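PDB 1VKO: inositol-3-phosphate synthase from Caenorhabditis elegans, which binds nicotinamide-adenine-dinucleotide on a Rossmann-type domain and belongs to the myo-inositol-1-phosphate synthase family. Local coordinates for residues V243-T248 against A294-G299; G78-G83 against A229-F234. All coordinates share one frame; numbering follows the deposited sequence.

Contact 1. Residues V243-T248 against A294-G299; sequences VIVLWT and AHYING. With NAD (nicotinamide-adenine-dinucleotide), chain G.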
loop_
_atom_site.group_PDB
_atom_site.type_symbol
_atom_site.label_atom_id
_atom_site.label_comp_id
_atom_site.label_asym_id
_atom_site.label_seq_id
_atom_site.Cartn_x
_atom_site.Cartn_y
_atom_site.Cartn_z
ATOM N N VAL A 243 -0.121 21.675 39.798
ATOM C CA VAL A 243 0.257 20.266 39.807
ATOM C C VAL A 243 -0.722 19.560 38.884
ATOM O O VAL A 243 -1.941 19.709 39.044
ATOM C CB VAL A 243 0.163 19.649 41.231
ATOM C CG1 VAL A 243 0.468 18.180 41.208
ATOM C CG2 VAL A 243 1.121 20.335 42.161
ATOM N N ILE A 244 -0.183 18.818 37.923
ATOM C CA ILE A 244 -0.990 18.027 37.012
ATOM C C ILE A 244 -0.543 16.581 37.155
ATOM O O ILE A 244 0.668 16.293 37.177
ATOM C CB ILE A 244 -0.825 18.494 35.546
ATOM C CG1 ILE A 244 -1.235 19.938 35.392
ATOM C CG2 ILE A 244 -1.668 17.594 34.562
ATOM C CD1 ILE A 244 -0.429 20.673 34.276
ATOM N N VAL A 245 -1.529 15.691 37.293
ATOM C CA VAL A 245 -1.302 14.271 37.300
ATOM C C VAL A 245 -1.840 13.670 36.002
ATOM O O VAL A 245 -2.946 14.009 35.540
ATOM C CB VAL A 245 -1.990 13.614 38.476
ATOM C CG1 VAL A 245 -2.050 12.032 38.272
ATOM C CG2 VAL A 245 -1.290 14.025 39.761
ATOM N N LEU A 246 -1.061 12.777 35.405
ATOM C CA LEU A 246 -1.424 12.256 34.092
ATOM C C LEU A 246 -1.121 10.772 33.996
ATOM O O LEU A 246 0.001 10.319 34.306
ATOM C CB LEU A 246 -0.701 13.046 32.981
ATOM C CG LEU A 246 -1.014 12.716 31.526
ATOM C CD1 LEU A 246 -0.939 13.981 30.599
ATOM C CD2 LEU A 246 -0.085 11.589 31.039
ATOM N N TRP A 247 -2.138 10.024 33.570
ATOM C CA TRP A 247 -2.042 8.600 33.413
ATOM C C TRP A 247 -1.506 8.208 32.025
ATOM O O TRP A 247 -2.164 8.417 30.972
ATOM C CB TRP A 247 -3.422 7.968 33.639
ATOM C CG TRP A 247 -3.381 6.479 33.537
ATOM C CD1 TRP A 247 -3.315 5.729 32.388
ATOM C CD2 TRP A 247 -3.367 5.547 34.625
ATOM N NE1 TRP A 247 -3.260 4.391 32.700
ATOM C CE2 TRP A 247 -3.288 4.246 34.063
ATOM C CE3 TRP A 247 -3.399 5.676 36.031
ATOM C CZ2 TRP A 247 -3.271 3.086 34.853
ATOM C CZ3 TRP A 247 -3.329 4.534 36.807
ATOM C CH2 TRP A 247 -3.294 3.246 36.212
ATOM N N THR A 248 -0.336 7.597 32.044
ATOM C CA THR A 248 0.277 7.030 30.867
ATOM C C THR A 248 0.923 5.682 31.246
ATOM O O THR A 248 1.994 5.315 30.742
ATOM C CB THR A 248 1.303 8.018 30.213
ATOM O OG1 THR A 248 1.906 7.385 29.081
ATOM C CG2 THR A 248 2.522 8.357 31.139
ATOM N N ALA A 294 -4.615 19.008 42.520
ATOM C CA ALA A 294 -3.982 18.675 41.222
ATOM C C ALA A 294 -5.019 18.291 40.166
ATOM O O ALA A 294 -6.052 17.701 40.479
ATOM C CB ALA A 294 -2.976 17.540 41.385
ATOM N N HIS A 295 -4.743 18.623 38.912
ATOM C CA HIS A 295 -5.655 18.287 37.831
ATOM C C HIS A 295 -5.269 16.897 37.347
ATOM O O HIS A 295 -4.141 16.432 37.563
ATOM C CB HIS A 295 -5.555 19.297 36.672
ATOM C CG HIS A 295 -5.563 20.728 37.114
ATOM N ND1 HIS A 295 -6.705 21.370 37.535
ATOM C CD2 HIS A 295 -4.572 21.643 37.191
ATOM C CE1 HIS A 295 -6.414 22.608 37.882
ATOM N NE2 HIS A 295 -5.128 22.806 37.666
ATOM N N TYR A 296 -6.201 16.242 36.687
ATOM C CA TYR A 296 -5.985 14.875 36.304
ATOM C C TYR A 296 -6.347 14.609 34.839
ATOM O O TYR A 296 -7.514 14.857 34.409
ATOM C CB TYR A 296 -6.742 13.932 37.253
ATOM C CG TYR A 296 -6.390 12.483 37.000
ATOM C CD1 TYR A 296 -5.245 11.902 37.547
ATOM C CD2 TYR A 296 -7.175 11.714 36.184
ATOM C CE1 TYR A 296 -4.929 10.564 37.280
ATOM C CE2 TYR A 296 -6.852 10.415 35.890
ATOM C CZ TYR A 296 -5.773 9.823 36.448
ATOM O OH TYR A 296 -5.513 8.474 36.134
ATOM N N ILE A 297 -5.339 14.120 34.096
ATOM C CA ILE A 297 -5.483 13.677 32.681
ATOM C C ILE A 297 -5.331 12.173 32.477
ATOM O O ILE A 297 -4.342 11.565 32.936
ATOM C CB ILE A 297 -4.455 14.398 31.733
ATOM C CG1 ILE A 297 -4.353 15.910 32.015
ATOM C CG2 ILE A 297 -4.753 14.079 30.227
ATOM C CD1 ILE A 297 -5.637 16.666 31.882
ATOM N N ASN A 298 -6.307 11.589 31.776
ATOM C CA ASN A 298 -6.337 10.170 31.437
ATOM C C ASN A 298 -5.946 9.945 29.965
ATOM O O ASN A 298 -6.753 10.233 29.063
ATOM C CB ASN A 298 -7.748 9.600 31.664
ATOM C CG ASN A 298 -7.886 8.117 31.191
ATOM O OD1 ASN A 298 -6.920 7.357 31.194
ATOM N ND2 ASN A 298 -9.097 7.722 30.800
ATOM N N GLY A 299 -4.733 9.420 29.757
ATOM C CA GLY A 299 -4.132 9.192 28.458
ATOM C C GLY A 299 -4.468 7.822 27.890
ATOM O O GLY A 299 -4.095 7.498 26.751
HETATM P PA NAD G . 4.463 1.139 28.390
HETATM O O1A NAD G . 4.271 -0.246 28.785
HETATM O O2A NAD G . 5.810 1.283 27.814
HETATM O O5B NAD G . 4.213 2.035 29.675
HETATM C C5B NAD G . 3.443 1.551 30.735
HETATM C C4B NAD G . 4.243 1.755 32.008
HETATM O O4B NAD G . 3.339 1.919 33.077
HETATM C C3B NAD G . 5.100 0.568 32.344
HETATM O O3B NAD G . 6.268 1.132 32.919
HETATM C C2B NAD G . 4.393 -0.151 33.458
HETATM O O2B NAD G . 5.425 -0.490 34.382
HETATM C C1B NAD G . 3.559 0.967 34.076
HETATM N N9A NAD G . 2.327 0.637 34.838
HETATM C C8A NAD G . 1.386 -0.323 34.619
HETATM N N7A NAD G . 0.461 -0.242 35.601
HETATM C C5A NAD G . 0.772 0.744 36.463
HETATM C C6A NAD G . 0.196 1.226 37.651
HETATM N N6A NAD G . -0.891 0.682 38.223
HETATM N N1A NAD G . 0.813 2.258 38.310
HETATM C C2A NAD G . 1.980 2.787 37.840
HETATM N N3A NAD G . 2.541 2.277 36.713
HETATM C C4A NAD G . 1.961 1.281 36.011
HETATM O O3 NAD G . 3.314 1.645 27.365
HETATM P PN NAD G . 3.426 3.082 26.687
HETATM O O1N NAD G . 4.262 3.924 27.582
HETATM O O2N NAD G . 3.846 2.879 25.297
HETATM O O5D NAD G . 1.949 3.742 26.797
HETATM C C5D NAD G . 1.229 3.717 28.017
HETATM C C4D NAD G . -0.295 3.882 27.857
HETATM O O4D NAD G . -0.585 4.950 26.989
HETATM C C3D NAD G . -1.003 2.649 27.284
HETATM O O3D NAD G . -2.214 2.473 27.965
HETATM C C2D NAD G . -1.397 3.088 25.897
HETATM O O2D NAD G . -2.588 2.506 25.389
HETATM C C1D NAD G . -1.619 4.560 26.112
HETATM N N1N NAD G . -1.597 5.157 24.782
HETATM C C2N NAD G . -0.467 5.093 24.027
HETATM C C3N NAD G . -0.481 5.639 22.764
HETATM C C7N NAD G . 0.845 5.883 22.150
HETATM O O7N NAD G . 1.952 5.417 22.898
HETATM N N7N NAD G . 0.935 6.527 20.979
HETATM C C4N NAD G . -1.633 6.271 22.255
HETATM C C5N NAD G . -2.772 6.308 23.029
HETATM C C6N NAD G . -2.751 5.732 24.309
#

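Contact 2. Residues G78-G83 against A229-F234; sequences GLLLVG and ADIRKF. With NAD (nicotinamide-adenine-dinucleotide), chain G.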
loop_
_atom_site.group_PDB
_atom_site.type_symbol
_atom_site.label_atom_id
_atom_site.label_comp_id
_atom_site.label_asym_id
_atom_site.label_seq_id
_atom_site.Cartn_x
_atom_site.Cartn_y
_atom_site.Cartn_z
ATOM N N GLY A 78 4.451 21.422 38.132
ATOM C CA GLY A 78 4.939 20.046 38.239
ATOM C C GLY A 78 3.990 19.109 37.524
ATOM O O GLY A 78 2.771 19.295 37.589
ATOM N N LEU A 79 4.560 18.104 36.858
ATOM C CA LEU A 79 3.775 17.027 36.215
ATOM C C LEU A 79 4.160 15.671 36.765
ATOM O O LEU A 79 5.360 15.295 36.785
ATOM C CB LEU A 79 3.906 17.048 34.657
ATOM C CG LEU A 79 3.229 15.933 33.814
ATOM C CD1 LEU A 79 1.718 15.998 33.934
ATOM C CD2 LEU A 79 3.600 16.028 32.353
ATOM N N LEU A 80 3.132 14.936 37.189
ATOM C CA LEU A 80 3.311 13.612 37.742
ATOM C C LEU A 80 2.721 12.545 36.843
ATOM O O LEU A 80 1.488 12.492 36.638
ATOM C CB LEU A 80 2.634 13.499 39.120
ATOM C CG LEU A 80 3.169 14.291 40.294
ATOM C CD1 LEU A 80 2.048 14.545 41.310
ATOM C CD2 LEU A 80 4.324 13.551 40.913
ATOM N N LEU A 81 3.565 11.642 36.349
ATOM C CA LEU A 81 3.036 10.650 35.399
ATOM C C LEU A 81 2.875 9.331 36.056
ATOM O O LEU A 81 3.780 8.849 36.749
ATOM C CB LEU A 81 3.927 10.526 34.161
ATOM C CG LEU A 81 4.276 11.831 33.425
ATOM C CD1 LEU A 81 5.207 11.642 32.245
ATOM C CD2 LEU A 81 3.012 12.511 32.958
ATOM N N VAL A 82 1.730 8.728 35.843
ATOM C CA VAL A 82 1.568 7.333 36.226
ATOM C C VAL A 82 2.018 6.497 35.059
ATOM O O VAL A 82 1.586 6.709 33.905
ATOM C CB VAL A 82 0.146 7.006 36.653
ATOM C CG1 VAL A 82 0.118 5.659 37.359
ATOM C CG2 VAL A 82 -0.391 8.123 37.564
ATOM N N GLY A 83 2.911 5.562 35.350
ATOM C CA GLY A 83 3.645 4.875 34.300
ATOM C C GLY A 83 4.859 5.715 33.905
ATOM O O GLY A 83 5.186 5.817 32.743
ATOM N N ALA A 229 -0.145 11.766 49.849
ATOM C CA ALA A 229 1.105 12.120 50.536
ATOM C C ALA A 229 2.179 12.427 49.520
ATOM O O ALA A 229 2.950 13.379 49.687
ATOM C CB ALA A 229 1.532 10.961 51.462
ATOM N N ASP A 230 2.169 11.658 48.421
ATOM C CA ASP A 230 3.157 11.769 47.331
ATOM C C ASP A 230 3.036 13.079 46.599
ATOM O O ASP A 230 4.033 13.697 46.222
ATOM C CB ASP A 230 3.055 10.592 46.357
ATOM C CG ASP A 230 3.702 9.306 46.893
ATOM O OD1 ASP A 230 4.583 9.357 47.806
ATOM O OD2 ASP A 230 3.420 8.183 46.426
ATOM N N ILE A 231 1.803 13.530 46.437
ATOM C CA ILE A 231 1.519 14.754 45.691
ATOM C C ILE A 231 1.897 16.000 46.471
ATOM O O ILE A 231 2.547 16.889 45.923
ATOM C CB ILE A 231 0.025 14.793 45.304
ATOM C CG1 ILE A 231 -0.263 13.711 44.252
ATOM C CG2 ILE A 231 -0.372 16.195 44.817
ATOM C CD1 ILE A 231 -1.707 13.469 44.024
ATOM N N ARG A 232 1.491 16.056 47.746
ATOM C CA ARG A 232 1.751 17.219 48.587
ATOM C C ARG A 232 3.232 17.488 48.713
ATOM O O ARG A 232 3.649 18.636 48.689
ATOM C CB ARG A 232 1.214 17.026 49.995
ATOM C CG ARG A 232 -0.262 16.926 50.121
ATOM C CD ARG A 232 -0.712 17.046 51.562
ATOM N NE ARG A 232 -1.648 15.979 51.946
ATOM C CZ ARG A 232 -1.316 14.854 52.570
ATOM N NH1 ARG A 232 -0.056 14.596 52.913
ATOM N NH2 ARG A 232 -2.261 13.984 52.866
ATOM N N LYS A 233 4.015 16.426 48.862
ATOM C CA LYS A 233 5.457 16.559 49.054
ATOM C C LYS A 233 6.132 17.033 47.774
ATOM O O LYS A 233 7.093 17.782 47.816
ATOM C CB LYS A 233 6.051 15.235 49.540
ATOM C CG LYS A 233 7.568 15.128 49.409
ATOM C CD LYS A 233 8.049 13.790 49.928
ATOM C CE LYS A 233 9.356 13.400 49.277
ATOM N NZ LYS A 233 9.710 12.023 49.698
ATOM N N PHE A 234 5.615 16.588 46.635
ATOM C CA PHE A 234 6.123 17.013 45.353
ATOM C C PHE A 234 5.846 18.508 45.222
ATOM O O PHE A 234 6.726 19.273 44.847
ATOM C CB PHE A 234 5.416 16.190 44.246
ATOM C CG PHE A 234 5.849 16.522 42.850
ATOM C CD1 PHE A 234 7.136 16.251 42.415
ATOM C CD2 PHE A 234 4.955 17.106 41.958
ATOM C CE1 PHE A 234 7.525 16.568 41.100
ATOM C CE2 PHE A 234 5.326 17.413 40.660
ATOM C CZ PHE A 234 6.611 17.140 40.227
HETATM P PA NAD G . 4.463 1.139 28.390
HETATM O O1A NAD G . 4.271 -0.246 28.785
HETATM O O2A NAD G . 5.810 1.283 27.814
HETATM O O5B NAD G . 4.213 2.035 29.675
HETATM C C5B NAD G . 3.443 1.551 30.735
HETATM C C4B NAD G . 4.243 1.755 32.008
HETATM O O4B NAD G . 3.339 1.919 33.077
HETATM C C3B NAD G . 5.100 0.568 32.344
HETATM O O3B NAD G . 6.268 1.132 32.919
HETATM C C2B NAD G . 4.393 -0.151 33.458
HETATM O O2B NAD G . 5.425 -0.490 34.382
HETATM C C1B NAD G . 3.559 0.967 34.076
HETATM N N9A NAD G . 2.327 0.637 34.838
HETATM C C8A NAD G . 1.386 -0.323 34.619
HETATM N N7A NAD G . 0.461 -0.242 35.601
HETATM C C5A NAD G . 0.772 0.744 36.463
HETATM C C6A NAD G . 0.196 1.226 37.651
HETATM N N6A NAD G . -0.891 0.682 38.223
HETATM N N1A NAD G . 0.813 2.258 38.310
HETATM C C2A NAD G . 1.980 2.787 37.840
HETATM N N3A NAD G . 2.541 2.277 36.713
HETATM C C4A NAD G . 1.961 1.281 36.011
HETATM O O3 NAD G . 3.314 1.645 27.365
HETATM P PN NAD G . 3.426 3.082 26.687
HETATM O O1N NAD G . 4.262 3.924 27.582
HETATM O O2N NAD G . 3.846 2.879 25.297
HETATM O O5D NAD G . 1.949 3.742 26.797
HETATM C C5D NAD G . 1.229 3.717 28.017
HETATM C C4D NAD G . -0.295 3.882 27.857
HETATM O O4D NAD G . -0.585 4.950 26.989
HETATM C C3D NAD G . -1.003 2.649 27.284
HETATM O O3D NAD G . -2.214 2.473 27.965
HETATM C C2D NAD G . -1.397 3.088 25.897
HETATM O O2D NAD G . -2.588 2.506 25.389
HETATM C C1D NAD G . -1.619 4.560 26.112
HETATM N N1N NAD G . -1.597 5.157 24.782
HETATM C C2N NAD G . -0.467 5.093 24.027
HETATM C C3N NAD G . -0.481 5.639 22.764
HETATM C C7N NAD G . 0.845 5.883 22.150
HETATM O O7N NAD G . 1.952 5.417 22.898
HETATM N N7N NAD G . 0.935 6.527 20.979
HETATM C C4N NAD G . -1.633 6.271 22.255
HETATM C C5N NAD G . -2.772 6.308 23.029
HETATM C C6N NAD G . -2.751 5.732 24.309
#

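Contact 1. Residues V243-T248 against A294-G299
Y296 and V245 sit opposite each other on neighbouring parallel strands, and the tyrosine side chain can be followed from backbone to hydroxyl along 243-248. It starts with Y296 CB, 4.2 Å from V245 O. CG, anti to the backbone N (chi1 -172°), comes 4.0 Å from V245 O in turn. Next along the ring, CD1 and CE1 receive V245 CG1 at the ring edge, near its plane; the V245 CG1 to Y296 CD1 distance is 3.3 Å. At the tip, Y296 OH reaches W247, 3.3 Å from its CB and close to CE3 of the indole. One long aromatic side chain thus spans two residues of the partner strand, and the branched V245 packs its CG1 against the ring edge. A286 and S289 of helix 281-291 also touch Y296.

The other face carries I244, L246, H295 and I297. L246 CD1 packs on I297 CB at 3.7 Å, while I244 CG2 meets I297 CG1; helix 440-458 covers I297, whose branched apolar side chain suits a buried strand.

Five backbone bonds join the strands. The V245 N to H295 O bond is 2.7 Å and nearly straight at 174°, whereas the last, G299 N to W247 O, bends to 137° as the strands end. A CB on G299 would lie very close to W247 O, consistent with glycine here. Beyond this end, T248 O and G299 O each come within 3.3 Å of the dinucleotide, at C5D and C6N respectively. Cofactor binding at the C-terminal ends of parallel strands is characteristic of the Rossmann fold.

Contact 2. Residues G78-G83 against A229-F234
L80 and F234 join an interior strand of the Rossmann-fold parallel sheet to helix 220-238, which packs against one face of that sheet. The strand and helix segments run roughly antiparallel (153°), with 10.3 Å between their axes, a spacing filled chiefly by L80, I231 and F234.

In the first shell, L80 CD2 rests over one face of the F234 ring, offset toward its rim, in a CH-pi contact, and L80 CG approaches F234 CD2 to 3.7 Å. The other leucine branch, CD1, turns to I231 CG1 at 3.8 Å. A forked leucine suits this place because its two methyls serve two helix residues. F234 CG is anti to the backbone N (chi1 -180°), and the flat ring extends to the strand backbone at G78.

Further out, S157 and W159 of strand 154-159 touch L80, S157 also touches F234, and V245 of strand 242-247 meets L80. H238 meets the F234 ring with the planes about 70° apart. On the helix, D230 OD2 hydrogen-bonds to W159 NE1 and R232 NE forms a salt bridge with E292 OE2. Glycine suits the place where the ring meets the strand: a CB would probably crowd the ring, whose CE2 lies 3.6 Å from G78 CA.

Contacts 1 and 2 meet in one parallel sheet, with their centres about 9 Å apart. Strand 242-247 lies between strands 77-82 and 295-298, and probable hydrogen bonds tie it to the former: I244 O to L80 N and L246 O to V82 N, each 2.8 Å. Helix 220-238 of contact 2 leads directly into strand 242-247 of contact 1. Both contacts reach the dinucleotide. Contact 2 meets its adenosine half: V82 CG1 lies 3.5 Å from the adenine atom C2A and 3.7 Å from W247 CZ3, and G83 CA is 3.2 Å from O4B. Contact 1 touches the adenine through W247, whose CH2 is 4.0 Å from N6A, and the nicotinamide half through T248 and G299, with G299 O facing C6N of the nicotinamide ring.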